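PDB 2WBT: B-129 from Sulfolobus virus 1, which is essential for virus function and probably binds DNA through two C2H2-type zinc fingers. Local coordinates for residues L63-A68 with L79-F84. Sequence-based numbering, arbitrary orientation. Where two conformers were deposited one is given.
With ZN (zinc ion), chain C.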
ATOM      1  N   LEU A  63      -0.536  -2.822   6.626  1.00 27.30           N
ATOM      2  CA  LEU A  63      -1.176  -2.735   5.314  1.00 27.30           C
ATOM      3  C   LEU A  63      -1.832  -4.058   4.909  1.00 27.28           C
ATOM      4  O   LEU A  63      -2.971  -4.074   4.451  1.00 27.28           O
ATOM      5  CB  LEU A  63      -0.138  -2.301   4.270  1.00 27.31           C
ATOM      6  CG  LEU A  63      -0.629  -1.845   2.891  1.00 27.33           C
ATOM      7  CD1 LEU A  63       0.245  -0.714   2.347  1.00 27.33           C
ATOM      8  CD2 LEU A  63      -0.676  -3.016   1.910  1.00 27.33           C
ATOM      9  N   TYR A  64      -1.111  -5.160   5.095  1.00 27.23           N
ATOM     10  CA  TYR A  64      -1.624  -6.491   4.742  1.00 27.19           C
ATOM     11  C   TYR A  64      -2.610  -7.058   5.763  1.00 27.07           C
ATOM     12  O   TYR A  64      -3.402  -7.945   5.435  1.00 27.06           O
ATOM     13  CB  TYR A  64      -0.464  -7.458   4.494  1.00 27.22           C
ATOM     14  CG  TYR A  64       0.190  -7.202   3.159  1.00 27.34           C
ATOM     15  CD1 TYR A  64      -0.477  -7.507   1.976  1.00 27.44           C
ATOM     16  CD2 TYR A  64       1.453  -6.626   3.072  1.00 27.44           C
ATOM     17  CE1 TYR A  64       0.101  -7.260   0.740  1.00 27.49           C
ATOM     18  CE2 TYR A  64       2.043  -6.377   1.839  1.00 27.49           C
ATOM     19  CZ  TYR A  64       1.361  -6.696   0.678  1.00 27.51           C
ATOM     20  OH  TYR A  64       1.940  -6.453  -0.548  1.00 27.53           O
ATOM     21  N   ARG A  65      -2.562  -6.547   6.991  1.00 26.89           N
ATOM     22  CA  ARG A  65      -3.594  -6.838   7.987  1.00 26.75           C
ATOM     23  C   ARG A  65      -4.855  -6.006   7.728  1.00 26.50           C
ATOM     24  O   ARG A  65      -5.967  -6.461   8.002  1.00 26.49           O
ATOM     25  CB  ARG A  65      -3.065  -6.599   9.403  1.00 26.80           C
ATOM     26  CG  ARG A  65      -2.188  -7.738   9.909  1.00 26.98           C
ATOM     27  CD  ARG A  65      -1.659  -7.506  11.317  1.00 27.23           C
ATOM     28  NE  ARG A  65      -2.730  -7.260  12.286  1.00 27.44           N
ATOM     29  CZ  ARG A  65      -2.875  -6.153  13.019  1.00 27.64           C
ATOM     30  NH1 ARG A  65      -2.011  -5.144  12.933  1.00 27.70           N
ATOM     31  NH2 ARG A  65      -3.899  -6.059  13.863  1.00 27.70           N
ATOM     32  N   LEU A  66      -4.675  -4.792   7.208  1.00 26.19           N
ATOM     33  CA  LEU A  66      -5.798  -3.952   6.776  1.00 25.93           C
ATOM     34  C   LEU A  66      -6.557  -4.627   5.638  1.00 25.67           C
ATOM     35  O   LEU A  66      -7.784  -4.737   5.677  1.00 25.65           O
ATOM     36  CB  LEU A  66      -5.305  -2.573   6.318  1.00 25.94           C
ATOM     37  CG  LEU A  66      -6.325  -1.649   5.638  1.00 25.95           C
ATOM     38  CD1 LEU A  66      -7.540  -1.427   6.526  1.00 25.95           C
ATOM     39  CD2 LEU A  66      -5.678  -0.324   5.272  1.00 25.95           C
ATOM     40  N   LEU A  67      -5.813  -5.072   4.629  1.00 25.33           N
ATOM     41  CA  LEU A  67      -6.391  -5.711   3.443  1.00 25.06           C
ATOM     42  C   LEU A  67      -7.086  -7.030   3.781  1.00 24.81           C
ATOM     43  O   LEU A  67      -8.154  -7.329   3.244  1.00 24.79           O
ATOM     44  CB  LEU A  67      -5.312  -5.950   2.383  1.00 25.06           C
ATOM     45  CG  LEU A  67      -4.625  -4.700   1.826  1.00 25.05           C
ATOM     46  CD1 LEU A  67      -3.449  -5.081   0.939  1.00 25.03           C
ATOM     47  CD2 LEU A  67      -5.607  -3.831   1.073  1.00 25.04           C
ATOM     48  N   ALA A  68      -6.469  -7.814   4.661  1.00 24.50           N
ATOM     49  CA  ALA A  68      -7.054  -9.072   5.135  1.00 24.26           C
ATOM     50  C   ALA A  68      -8.385  -8.841   5.857  1.00 24.03           C
ATOM     51  O   ALA A  68      -9.337  -9.602   5.673  1.00 24.02           O
ATOM     52  CB  ALA A  68      -6.078  -9.798   6.050  1.00 24.25           C
ATOM     53  N   LEU A  79      -7.611   1.657  13.940  1.00 22.68           N
ATOM     54  CA  LEU A  79      -6.704   1.480  15.072  1.00 22.72           C
ATOM     55  C   LEU A  79      -6.433   0.010  15.413  1.00 22.88           C
ATOM     56  O   LEU A  79      -5.290  -0.341  15.709  1.00 22.85           O
ATOM     57  CB  LEU A  79      -7.224   2.227  16.304  1.00 22.69           C
ATOM     58  CG  LEU A  79      -7.505   3.724  16.134  1.00 22.63           C
ATOM     59  CD1 LEU A  79      -7.988   4.322  17.447  1.00 22.60           C
ATOM     60  CD2 LEU A  79      -6.275   4.468  15.629  1.00 22.60           C
ATOM     61  N   CYS A  80      -7.456  -0.844  15.377  1.00 23.03           N
ATOM     62  CA  CYS A  80      -7.235  -2.274  15.654  1.00 23.84           C
ATOM     63  C   CYS A  80      -7.334  -3.203  14.438  1.00 22.86           C
ATOM     64  O   CYS A  80      -6.910  -4.358  14.519  1.00 22.39           O
ATOM     65  CB  CYS A  80      -8.140  -2.774  16.786  1.00 24.76           C
ATOM     66  SG  CYS A  80      -9.960  -2.834  16.371  1.00 27.57           S
ATOM     67  N   LEU A  81      -7.841  -2.706  13.312  1.00 22.28           N
ATOM     68  CA  LEU A  81      -7.937  -3.507  12.078  1.00 21.81           C
ATOM     69  C   LEU A  81      -8.836  -4.733  12.203  1.00 21.42           C
ATOM     70  O   LEU A  81      -8.596  -5.746  11.542  1.00 21.40           O
ATOM     71  CB  LEU A  81      -6.543  -3.948  11.601  1.00 21.82           C
ATOM     72  CG  LEU A  81      -5.596  -2.833  11.163  1.00 21.79           C
ATOM     73  CD1 LEU A  81      -4.218  -3.404  10.867  1.00 21.79           C
ATOM     74  CD2 LEU A  81      -6.145  -2.096   9.948  1.00 21.78           C
ATOM     75  N   MET A  82      -9.857  -4.647  13.061  0.50 21.18           N
ATOM     76  CA  MET A  82     -10.807  -5.747  13.260  0.50 20.96           C
ATOM     77  C   MET A  82     -12.122  -5.458  12.530  0.50 20.77           C
ATOM     78  O   MET A  82     -12.682  -4.368  12.669  0.50 20.75           O
ATOM     79  CB  MET A  82     -11.074  -5.989  14.749  0.50 20.95           C
ATOM     80  CG  MET A  82      -9.861  -6.459  15.561  0.50 20.94           C
ATOM     81  SD  MET A  82      -9.076  -7.991  15.008  0.50 20.94           S
ATOM     82  CE  MET A  82      -7.749  -7.366  13.986  0.50 20.94           C
ATOM     83  N   PRO A  83     -12.616  -6.436  11.745  1.00 20.57           N
ATOM     84  CA  PRO A  83     -13.848  -6.283  10.983  1.00 20.35           C
ATOM     85  C   PRO A  83     -15.088  -6.352  11.859  1.00 20.11           C
ATOM     86  O   PRO A  83     -15.099  -7.066  12.861  1.00 20.09           O
ATOM     87  CB  PRO A  83     -13.822  -7.465  10.001  1.00 20.34           C
ATOM     88  CG  PRO A  83     -12.722  -8.345  10.414  1.00 20.43           C
ATOM     89  CD  PRO A  83     -12.003  -7.764  11.553  1.00 20.55           C
ATOM     90  N   PHE A  84     -16.118  -5.609  11.470  1.00 19.87           N
ATOM     91  CA  PHE A  84     -17.395  -5.623  12.173  1.00 19.69           C
ATOM     92  C   PHE A  84     -18.539  -5.873  11.203  1.00 19.57           C
ATOM     93  O   PHE A  84     -18.421  -5.621  10.002  1.00 19.56           O
ATOM     94  CB  PHE A  84     -17.595  -4.320  12.938  1.00 19.67           C
ATOM     95  CG  PHE A  84     -16.747  -4.224  14.165  1.00 19.60           C
ATOM     96  CD1 PHE A  84     -17.214  -4.698  15.382  1.00 19.56           C
ATOM     97  CD2 PHE A  84     -15.468  -3.691  14.100  1.00 19.56           C
ATOM     98  CE1 PHE A  84     -16.429  -4.625  16.518  1.00 19.54           C
ATOM     99  CE2 PHE A  84     -14.677  -3.614  15.230  1.00 19.54           C
ATOM    100  CZ  PHE A  84     -15.160  -4.082  16.441  1.00 19.53           C
TER
HETATM  101 ZN    ZN C1130     -10.417  -0.704  16.931  1.00 48.26          ZN
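Leu-81 reaches from the zinc knuckle of a C2H2-type finger to helix 60-72, meeting Arg-65 and Leu-66; a small metal-centred module thus packs on a preceding helix largely through a leucine next to a ligand cysteine. Just before it, Cys-80 points away from the helix and binds the zinc ion through SG at 2.2 Å, in a site completed by Cys-77, His-93 and Glu-98, the glutamate taking the place of the usual second histidine. From CB, which lies 4.1 Å from NH2 of Arg-65, the leucine extends toward the helix, CG anti to its own carbonyl carbon (chi1 -65°), and the two methyls part. CD2 settles on Leu-66, 3.7 Å from its CA, and also touches CB and CD1 there. CD1 turns to Arg-65, touching CB and lying over one face of the guanidinium, offset toward the rim. The arginine chain, bent at chi3 (56°), which places NE, crosses the leucine at about a right angle. Its NH2 lies 3.5 Å from O of Cys-80, a polar approach without hydrogen-bond geometry. Tyr-62 packs on the same leucine, whereas Ser-69 OG hydrogen-bonds to its carbonyl oxygen. The nearest guanidinium atom to CD1 of Leu-81 is NH1 of Arg-65, at 3.5 Å.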